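Local atomic coordinates of 2'-deoxycytidine 5'-triphosphate deaminase (Agrobacterium tumefaciens, PDB entry 2R9Q), a protein that probably deaminates dCTP hydrolytically to dUTP, a reaction that would feed the synthesis of thymidine nucleotides. Residues L47-Y52 and V157-R162; A104-S109 and F168-A173; G117-F122 and V228-K233. One frame throughout, in Å; residues are numbered along the deposited sequence.

Contact 1: residues L47-Y52 and V157-R162; sequences LGSKAY and VRRGSR
Leu-47 docks its backbone on the turn of 157-162 at two points: its N donates to Ser-161 O over 3.0 Å, and its O accepts from Gly-160 N over 2.9 Å. The second bond is nearly straight, with 172° at the hydrogen. Beside it, the CA of Arg-159 lies close to the carbonyl oxygens of both Leu-47 and Gly-48 in two weak CA-H...O contacts. The Leu-47 side chain then crosses Val-157 at about a right angle, CD1 meeting Val-157 CG2 at 3.6 Å and also touching the CB of Ser-161. The motif being gripped is a type II beta turn, Arg-158 to Ser-161, which joins strand 155-157 to strand 162-170; Gly-160 occupies its third position, with a positive phi of 100°. Ser-161 OG accepts from Arg-158 N at 3.0 Å and is probably hydrogen-bonded to Asp-231 as well. Arg-159 sends CG anti to its backbone N (chi1 -178°) and runs extended to NE. Arg-159 NH1 donates to Ser-49 OG at 2.9 Å, the hydroxyl standing somewhat out of the guanidinium plane, and the same nitrogen forms a salt bridge with Glu-30.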
loop_
_atom_site.group_PDB
_atom_site.type_symbol
_atom_site.label_atom_id
_atom_site.label_comp_id
_atom_site.label_asym_id
_atom_site.label_seq_id
_atom_site.Cartn_x
_atom_site.Cartn_y
_atom_site.Cartn_z
ATOM N N LEU B 47 14.904 0.050 27.167
ATOM C CA LEU B 47 15.463 1.116 26.342
ATOM C C LEU B 47 16.246 2.139 27.153
ATOM O O LEU B 47 15.857 2.535 28.282
ATOM C CB LEU B 47 14.364 1.868 25.557
ATOM C CG LEU B 47 13.317 1.078 24.759
ATOM C CD1 LEU B 47 12.434 2.033 23.950
ATOM C CD2 LEU B 47 13.965 0.010 23.900
ATOM N N GLY B 48 17.359 2.539 26.556
ATOM C CA GLY B 48 18.148 3.672 27.005
ATOM C C GLY B 48 17.489 5.011 26.645
ATOM O O GLY B 48 16.310 5.063 26.310
ATOM N N SER B 49 18.277 6.079 26.744
ATOM C CA SER B 49 17.818 7.467 26.554
ATOM C C SER B 49 17.832 8.029 25.111
ATOM O O SER B 49 17.310 9.101 24.883
ATOM C CB SER B 49 18.676 8.384 27.428
ATOM O OG SER B 49 18.647 7.977 28.787
ATOM N N LYS B 50 18.443 7.318 24.164
ATOM C CA LYS B 50 18.584 7.783 22.789
ATOM C C LYS B 50 18.061 6.697 21.829
ATOM O O LYS B 50 18.376 5.500 21.987
ATOM C CB LYS B 50 20.055 7.993 22.402
ATOM C CG LYS B 50 20.941 9.080 23.027
ATOM C CD LYS B 50 22.273 9.097 22.105
ATOM C CE LYS B 50 23.442 10.179 22.421
ATOM N NZ LYS B 50 24.387 10.510 21.176
ATOM N N ALA B 51 17.300 7.115 20.830
ATOM C CA ALA B 51 16.987 6.291 19.673
ATOM C C ALA B 51 17.617 6.894 18.409
ATOM O O ALA B 51 17.718 8.111 18.246
ATOM C CB ALA B 51 15.478 6.129 19.498
ATOM N N TYR B 52 18.070 6.016 17.529
ATOM C CA TYR B 52 18.644 6.422 16.279
ATOM C C TYR B 52 17.755 5.981 15.141
ATOM O O TYR B 52 17.480 4.802 14.968
ATOM C CB TYR B 52 20.032 5.843 16.107
ATOM C CG TYR B 52 21.030 6.280 17.133
ATOM C CD1 TYR B 52 21.547 7.571 17.128
ATOM C CD2 TYR B 52 21.455 5.400 18.127
ATOM C CE1 TYR B 52 22.497 7.957 18.066
ATOM C CE2 TYR B 52 22.384 5.772 19.054
ATOM C CZ TYR B 52 22.917 7.053 19.025
ATOM O OH TYR B 52 23.843 7.411 19.997
ATOM N N VAL B 157 7.433 5.320 23.095
ATOM C CA VAL B 157 8.450 4.668 23.925
ATOM C C VAL B 157 9.307 5.690 24.639
ATOM O O VAL B 157 9.364 6.846 24.256
ATOM C CB VAL B 157 9.374 3.676 23.116
ATOM C CG1 VAL B 157 8.524 2.687 22.325
ATOM C CG2 VAL B 157 10.421 4.420 22.237
ATOM N N ARG B 158 9.987 5.248 25.678
ATOM C CA ARG B 158 10.857 6.095 26.444
ATOM C C ARG B 158 11.894 5.270 27.170
ATOM O O ARG B 158 11.874 4.035 27.126
ATOM C CB ARG B 158 10.048 6.900 27.462
ATOM C CG ARG B 158 9.234 6.019 28.421
ATOM C CD ARG B 158 8.430 6.837 29.350
ATOM N NE ARG B 158 7.455 7.667 28.662
ATOM C CZ ARG B 158 6.272 7.242 28.241
ATOM N NH1 ARG B 158 5.913 5.986 28.408
ATOM N NH2 ARG B 158 5.434 8.079 27.642
ATOM N N ARG B 159 12.784 5.975 27.870
ATOM C CA ARG B 159 13.783 5.341 28.705
ATOM C C ARG B 159 13.035 4.444 29.682
ATOM O O ARG B 159 12.107 4.876 30.334
ATOM C CB ARG B 159 14.653 6.364 29.407
ATOM C CG ARG B 159 15.734 5.744 30.241
ATOM C CD ARG B 159 16.479 6.749 31.090
ATOM N NE ARG B 159 17.379 6.074 32.044
ATOM C CZ ARG B 159 18.598 5.613 31.752
ATOM N NH1 ARG B 159 19.114 5.746 30.530
ATOM N NH2 ARG B 159 19.322 5.019 32.687
ATOM N N GLY B 160 13.433 3.183 29.717
ATOM C CA GLY B 160 12.777 2.176 30.520
ATOM C C GLY B 160 11.810 1.228 29.840
ATOM O O GLY B 160 11.498 0.205 30.396
ATOM N N SER B 161 11.329 1.569 28.649
ATOM C CA SER B 161 10.343 0.754 27.954
ATOM C C SER B 161 10.894 -0.645 27.736
ATOM O O SER B 161 12.078 -0.824 27.502
ATOM C CB SER B 161 9.876 1.408 26.643
ATOM O OG SER B 161 9.157 2.604 26.873
ATOM N N ARG B 162 10.026 -1.635 27.873
ATOM C CA ARG B 162 10.424 -3.030 27.792
ATOM C C ARG B 162 9.691 -3.662 26.639
ATOM O O ARG B 162 8.510 -3.828 26.708
ATOM C CB ARG B 162 10.110 -3.723 29.105
ATOM C CG ARG B 162 11.074 -3.329 30.195
ATOM C CD ARG B 162 10.471 -3.266 31.560
ATOM N NE ARG B 162 9.895 -4.549 31.909
ATOM C CZ ARG B 162 9.476 -4.922 33.116
ATOM N NH1 ARG B 162 9.572 -4.123 34.156
ATOM N NH2 ARG B 162 8.965 -6.133 33.281
#

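Contact 2: residues A104-S109 and F168-A173; sequences ADMSAS and FRIGHA
Arg-169 reaches Ser-109 by way of two turns in its chain: chi1 of 60° sets CG between the backbone N and the carbonyl carbon, and chi3 of 57° folds NE back. Arg-169 NH1 donates to Ser-109 OG at 3.1 Å, close to the guanidinium edge. On the way, Arg-169 CG passes Ser-107 OG at 3.6 Å, and one water joins that hydroxyl to NH1, accepting from the arginine. Beneath these side chains, Ser-107 and Arg-169 form an antiparallel hydrogen-bonded pair, with Ser-107 N to Arg-169 O at 3.1 Å and Arg-169 N to Ser-107 O at 3.0 Å. Strands 106-112 and 162-170 are thereby neighbours in an antiparallel sheet of the N-terminal dUTPase-like region. Ala-108 and Phe-168 lie on the other face, where Ala-108 CB meets Phe-168 CD1 at 3.7 Å. Met-106 adds an oblique Met-aromatic contact, its SD 5.4 Å from the centroid of the Phe-168 ring, and helix 15-23 covers this side. At the strand end Asp-105 OD2 lies 3.4 Å from Ile-170 CG2. Met-106, Ala-108 and Phe-168 make one side of this strand pair apolar; on the other, the buried Arg-169 has hydroxyl, water and Glu-338 as partners, so its charge is probably compensated.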
loop_
_atom_site.group_PDB
_atom_site.type_symbol
_atom_site.label_atom_id
_atom_site.label_comp_id
_atom_site.label_asym_id
_atom_site.label_seq_id
_atom_site.Cartn_x
_atom_site.Cartn_y
_atom_site.Cartn_z
ATOM N N ALA B 104 32.031 -17.970 29.776
ATOM C CA ALA B 104 32.333 -18.564 28.463
ATOM C C ALA B 104 31.483 -19.786 28.055
ATOM O O ALA B 104 31.422 -20.129 26.866
ATOM C CB ALA B 104 33.830 -18.908 28.364
ATOM N N ASP B 105 30.850 -20.438 29.037
ATOM C CA ASP B 105 29.899 -21.551 28.780
ATOM C C ASP B 105 28.415 -21.122 28.637
ATOM O O ASP B 105 27.540 -21.946 28.351
ATOM C CB ASP B 105 30.042 -22.647 29.861
ATOM C CG ASP B 105 29.624 -22.185 31.265
ATOM O OD1 ASP B 105 29.933 -21.041 31.683
ATOM O OD2 ASP B 105 28.995 -23.000 31.973
ATOM N N MET B 106 28.166 -19.829 28.845
ATOM C CA MET B 106 26.835 -19.250 28.876
ATOM C C MET B 106 26.603 -18.423 27.619
ATOM O O MET B 106 27.409 -17.560 27.268
ATOM C CB MET B 106 26.662 -18.371 30.121
ATOM C CG MET B 106 25.239 -17.887 30.368
ATOM S SD MET B 106 25.042 -16.843 31.821
ATOM C CE MET B 106 25.588 -17.987 33.121
ATOM N N SER B 107 25.499 -18.738 26.949
ATOM C CA SER B 107 24.997 -17.991 25.807
ATOM C C SER B 107 23.595 -17.437 26.088
ATOM O O SER B 107 23.024 -17.673 27.149
ATOM C CB SER B 107 24.976 -18.884 24.556
ATOM O OG SER B 107 23.940 -19.845 24.602
ATOM N N ALA B 108 23.053 -16.674 25.149
ATOM C CA ALA B 108 21.671 -16.238 25.262
ATOM C C ALA B 108 20.960 -16.006 23.923
ATOM O O ALA B 108 21.585 -15.828 22.892
ATOM C CB ALA B 108 21.561 -15.030 26.187
ATOM N N SER B 109 19.631 -16.066 23.964
ATOM C CA SER B 109 18.794 -15.643 22.839
ATOM C C SER B 109 17.701 -14.587 23.255
ATOM O O SER B 109 17.383 -14.439 24.411
ATOM C CB SER B 109 18.206 -16.875 22.140
ATOM O OG SER B 109 17.235 -17.526 22.921
ATOM N N PHE B 168 18.849 -16.783 29.127
ATOM C CA PHE B 168 20.231 -17.288 29.267
ATOM C C PHE B 168 20.254 -18.786 29.444
ATOM O O PHE B 168 19.366 -19.349 30.069
ATOM C CB PHE B 168 20.936 -16.637 30.457
ATOM C CG PHE B 168 20.897 -15.147 30.437
ATOM C CD1 PHE B 168 21.909 -14.430 29.856
ATOM C CD2 PHE B 168 19.834 -14.462 31.004
ATOM C CE1 PHE B 168 21.864 -13.074 29.814
ATOM C CE2 PHE B 168 19.792 -13.103 30.979
ATOM C CZ PHE B 168 20.807 -12.405 30.385
ATOM N N ARG B 169 21.280 -19.428 28.887
ATOM C CA ARG B 169 21.418 -20.882 28.970
ATOM C C ARG B 169 22.868 -21.424 28.969
ATOM O O ARG B 169 23.791 -20.779 28.466
ATOM C CB ARG B 169 20.629 -21.512 27.827
ATOM C CG ARG B 169 21.098 -21.095 26.460
ATOM C CD ARG B 169 20.388 -21.856 25.373
ATOM N NE ARG B 169 18.933 -21.733 25.397
ATOM C CZ ARG B 169 18.246 -20.655 25.019
ATOM N NH1 ARG B 169 18.853 -19.535 24.639
ATOM N NH2 ARG B 169 16.930 -20.690 25.054
ATOM N N ILE B 170 23.059 -22.606 29.553
ATOM C CA ILE B 170 24.312 -23.365 29.393
ATOM C C ILE B 170 23.994 -24.620 28.597
ATOM O O ILE B 170 23.184 -25.423 29.002
ATOM C CB ILE B 170 25.007 -23.682 30.736
ATOM C CG1 ILE B 170 25.314 -22.363 31.483
ATOM C CG2 ILE B 170 26.325 -24.475 30.500
ATOM C CD1 ILE B 170 25.147 -22.417 32.981
ATOM N N GLY B 171 24.618 -24.732 27.426
ATOM C CA GLY B 171 24.258 -25.734 26.425
ATOM C C GLY B 171 22.883 -25.504 25.812
ATOM O O GLY B 171 22.343 -24.401 25.825
ATOM N N HIS B 172 22.320 -26.575 25.274
ATOM C CA HIS B 172 21.033 -26.528 24.624
ATOM C C HIS B 172 20.256 -27.775 24.999
ATOM O O HIS B 172 20.193 -28.713 24.228
ATOM C CB HIS B 172 21.240 -26.404 23.112
ATOM C CG HIS B 172 20.145 -25.673 22.403
ATOM N ND1 HIS B 172 19.901 -25.837 21.054
ATOM C CD2 HIS B 172 19.221 -24.789 22.851
ATOM C CE1 HIS B 172 18.885 -25.071 20.701
ATOM N NE2 HIS B 172 18.454 -24.424 21.772
ATOM N N ALA B 173 19.632 -27.735 26.175
ATOM C CA ALA B 173 18.963 -28.884 26.788
ATOM C C ALA B 173 17.520 -29.044 26.332
ATOM O O ALA B 173 16.599 -29.105 27.157
ATOM C CB ALA B 173 19.026 -28.781 28.302
HETATM O O HOH W 1 21.522 -19.235 23.298
#

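Contact 3: residues G117-F122 and V228-K233; sequences GRLDIF and VDVDKK
Leu-119 and Val-228 reach toward each other tip to tip. The bump is the CD2 methyl of Leu-119; the hollow is formed by three side chains of 228-233. On one side stands Val-228 CG1, 3.9 Å from Leu-119 CD2. A second wall is Val-230 CG1, at a looser 4.3 Å from Leu-119 CD2. The third is the aliphatic stem of Lys-233, which crosses the leucine obliquely and brings CE to 3.7 Å from Leu-119 CD2. Val-230 CG1 is shared, because Ile-121 CD1 also approaches it, at 4.2 Å. The extended stem brings CD and CE alongside Leu-119; chi4 of 76° then turns NZ of Lys-233 onto Val-230 O, 2.6 Å away in the carbonyl plane. The loop behind the hollow is shaped by an Asx turn, in which Asp-229 OD1 accepts from Asp-231 N at 3.0 Å. Val-228 belongs to a segment of the C-terminal family region that adds an outer strand, parallel to 155-157, to the sheet that holds 84-86 and 155-157. Leu-119 and Lys-233 also pack on apolar side chains of a bound peptide. Across the two segments the contact is wholly apolar and depends on fit, while the amine of Lys-233 turns aside to Val-230 O, with a weak second bond to Ser-115 OG.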
loop_
_atom_site.group_PDB
_atom_site.type_symbol
_atom_site.label_atom_id
_atom_site.label_comp_id
_atom_site.label_asym_id
_atom_site.label_seq_id
_atom_site.Cartn_x
_atom_site.Cartn_y
_atom_site.Cartn_z
ATOM N N GLY B 117 4.234 -8.296 20.433
ATOM C CA GLY B 117 3.639 -8.888 19.272
ATOM C C GLY B 117 2.206 -8.456 19.047
ATOM O O GLY B 117 1.788 -8.295 17.912
ATOM N N ARG B 118 1.449 -8.261 20.131
ATOM C CA ARG B 118 0.057 -7.842 20.005
ATOM C C ARG B 118 -0.076 -6.448 19.391
ATOM O O ARG B 118 -1.162 -6.082 18.935
ATOM C CB ARG B 118 -0.674 -7.824 21.341
ATOM C CG ARG B 118 -0.560 -9.019 22.233
ATOM C CD ARG B 118 -1.231 -10.278 21.751
ATOM N NE ARG B 118 -0.709 -11.403 22.541
ATOM C CZ ARG B 118 -1.244 -11.889 23.651
ATOM N NH1 ARG B 118 -2.394 -11.438 24.119
ATOM N NH2 ARG B 118 -0.627 -12.866 24.282
ATOM N N LEU B 119 1.009 -5.671 19.395
ATOM C CA LEU B 119 1.016 -4.362 18.815
ATOM C C LEU B 119 1.743 -4.361 17.492
ATOM O O LEU B 119 2.012 -3.291 16.956
ATOM C CB LEU B 119 1.685 -3.364 19.739
ATOM C CG LEU B 119 0.915 -2.631 20.835
ATOM C CD1 LEU B 119 -0.203 -3.443 21.412
ATOM C CD2 LEU B 119 1.899 -2.193 21.925
ATOM N N ASP B 120 2.087 -5.547 17.000
ATOM C CA ASP B 120 2.712 -5.733 15.687
ATOM C C ASP B 120 3.994 -4.906 15.530
ATOM O O ASP B 120 4.188 -4.265 14.505
ATOM C CB ASP B 120 1.677 -5.386 14.595
ATOM C CG ASP B 120 1.981 -5.986 13.222
ATOM O OD1 ASP B 120 2.575 -7.089 13.071
ATOM O OD2 ASP B 120 1.555 -5.330 12.265
ATOM N N ILE B 121 4.845 -4.913 16.558
ATOM C CA ILE B 121 6.109 -4.162 16.536
ATOM C C ILE B 121 7.228 -5.132 16.202
ATOM O O ILE B 121 7.464 -6.061 16.935
ATOM C CB ILE B 121 6.446 -3.422 17.852
ATOM C CG1 ILE B 121 5.260 -2.552 18.310
ATOM C CG2 ILE B 121 7.743 -2.602 17.675
ATOM C CD1 ILE B 121 5.247 -2.126 19.838
ATOM N N PHE B 122 7.854 -4.924 15.049
ATOM C CA PHE B 122 9.044 -5.658 14.644
ATOM C C PHE B 122 10.217 -5.205 15.486
ATOM O O PHE B 122 10.465 -4.018 15.625
ATOM C CB PHE B 122 9.265 -5.442 13.150
ATOM C CG PHE B 122 10.576 -5.886 12.631
ATOM C CD1 PHE B 122 10.666 -7.049 11.853
ATOM C CD2 PHE B 122 11.711 -5.136 12.850
ATOM C CE1 PHE B 122 11.853 -7.457 11.354
ATOM C CE2 PHE B 122 12.933 -5.538 12.324
ATOM C CZ PHE B 122 12.994 -6.716 11.574
ATOM N N VAL B 228 0.178 4.252 20.377
ATOM C CA VAL B 228 0.096 3.391 21.526
ATOM C C VAL B 228 1.278 3.585 22.444
ATOM O O VAL B 228 2.386 3.326 22.036
ATOM C CB VAL B 228 0.010 1.897 21.173
ATOM C CG1 VAL B 228 -0.067 1.078 22.472
ATOM C CG2 VAL B 228 -1.171 1.629 20.304
ATOM N N ASP B 229 1.021 4.038 23.677
ATOM C CA ASP B 229 2.027 4.046 24.743
ATOM C C ASP B 229 2.261 2.615 25.252
ATOM O O ASP B 229 1.383 1.989 25.835
ATOM C CB ASP B 229 1.631 4.994 25.889
ATOM C CG ASP B 229 2.819 5.406 26.774
ATOM O OD1 ASP B 229 3.673 4.547 27.096
ATOM O OD2 ASP B 229 2.889 6.596 27.173
ATOM N N VAL B 230 3.469 2.123 24.994
ATOM C CA VAL B 230 3.875 0.763 25.306
ATOM C C VAL B 230 4.066 0.527 26.805
ATOM O O VAL B 230 4.075 -0.609 27.264
ATOM C CB VAL B 230 5.170 0.353 24.519
ATOM C CG1 VAL B 230 4.973 0.604 23.009
ATOM C CG2 VAL B 230 6.438 1.036 25.081
ATOM N N ASP B 231 4.221 1.615 27.557
ATOM C CA ASP B 231 4.217 1.563 29.033
ATOM C C ASP B 231 2.802 1.534 29.647
ATOM O O ASP B 231 2.645 1.078 30.734
ATOM C CB ASP B 231 5.039 2.707 29.620
ATOM C CG ASP B 231 6.498 2.694 29.169
ATOM O OD1 ASP B 231 6.928 1.745 28.491
ATOM O OD2 ASP B 231 7.237 3.652 29.488
ATOM N N LYS B 232 1.785 1.980 28.933
ATOM C CA LYS B 232 0.438 2.083 29.472
ATOM C C LYS B 232 -0.526 1.397 28.522
ATOM O O LYS B 232 -1.469 2.002 28.077
ATOM C CB LYS B 232 0.003 3.559 29.620
ATOM C CG LYS B 232 1.073 4.600 29.831
ATOM C CD LYS B 232 1.696 4.555 31.212
ATOM C CE LYS B 232 2.205 5.955 31.626
ATOM N NZ LYS B 232 3.001 6.638 30.516
ATOM N N LYS B 233 -0.293 0.134 28.199
ATOM C CA LYS B 233 -1.085 -0.521 27.141
ATOM C C LYS B 233 -2.561 -0.763 27.548
ATOM O O LYS B 233 -3.450 -0.620 26.722
ATOM C CB LYS B 233 -0.423 -1.815 26.648
ATOM C CG LYS B 233 0.968 -1.667 26.091
ATOM C CD LYS B 233 1.483 -3.010 25.580
ATOM C CE LYS B 233 2.969 -2.997 25.363
ATOM N NZ LYS B 233 3.763 -3.087 26.619
#

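Overall arrangement
Contacts 1 and 3 form one continuous region, their centres 14 Å apart, while contact 2 stands alone. The junction is Asp-231 of 228-233: its OD2 makes a salt bridge of 2.9 Å with Arg-158 NH1, and its OD1 lies 2.9 Å from Ser-161 OG, probably hydrogen-bonded. Val-157 CG1 and Val-230 CG2 pack alongside at 3.8 Å, so the turn of contact 1 rests on the loop that receives Leu-119. Contact 2 is centred about 27 Å from contact 1 and 29 Å from contact 3, across the chain's centre from the latter. Of the three, contact 3 reaches the bound peptide, whose backbone accepts hydrogen bonds from Arg-118.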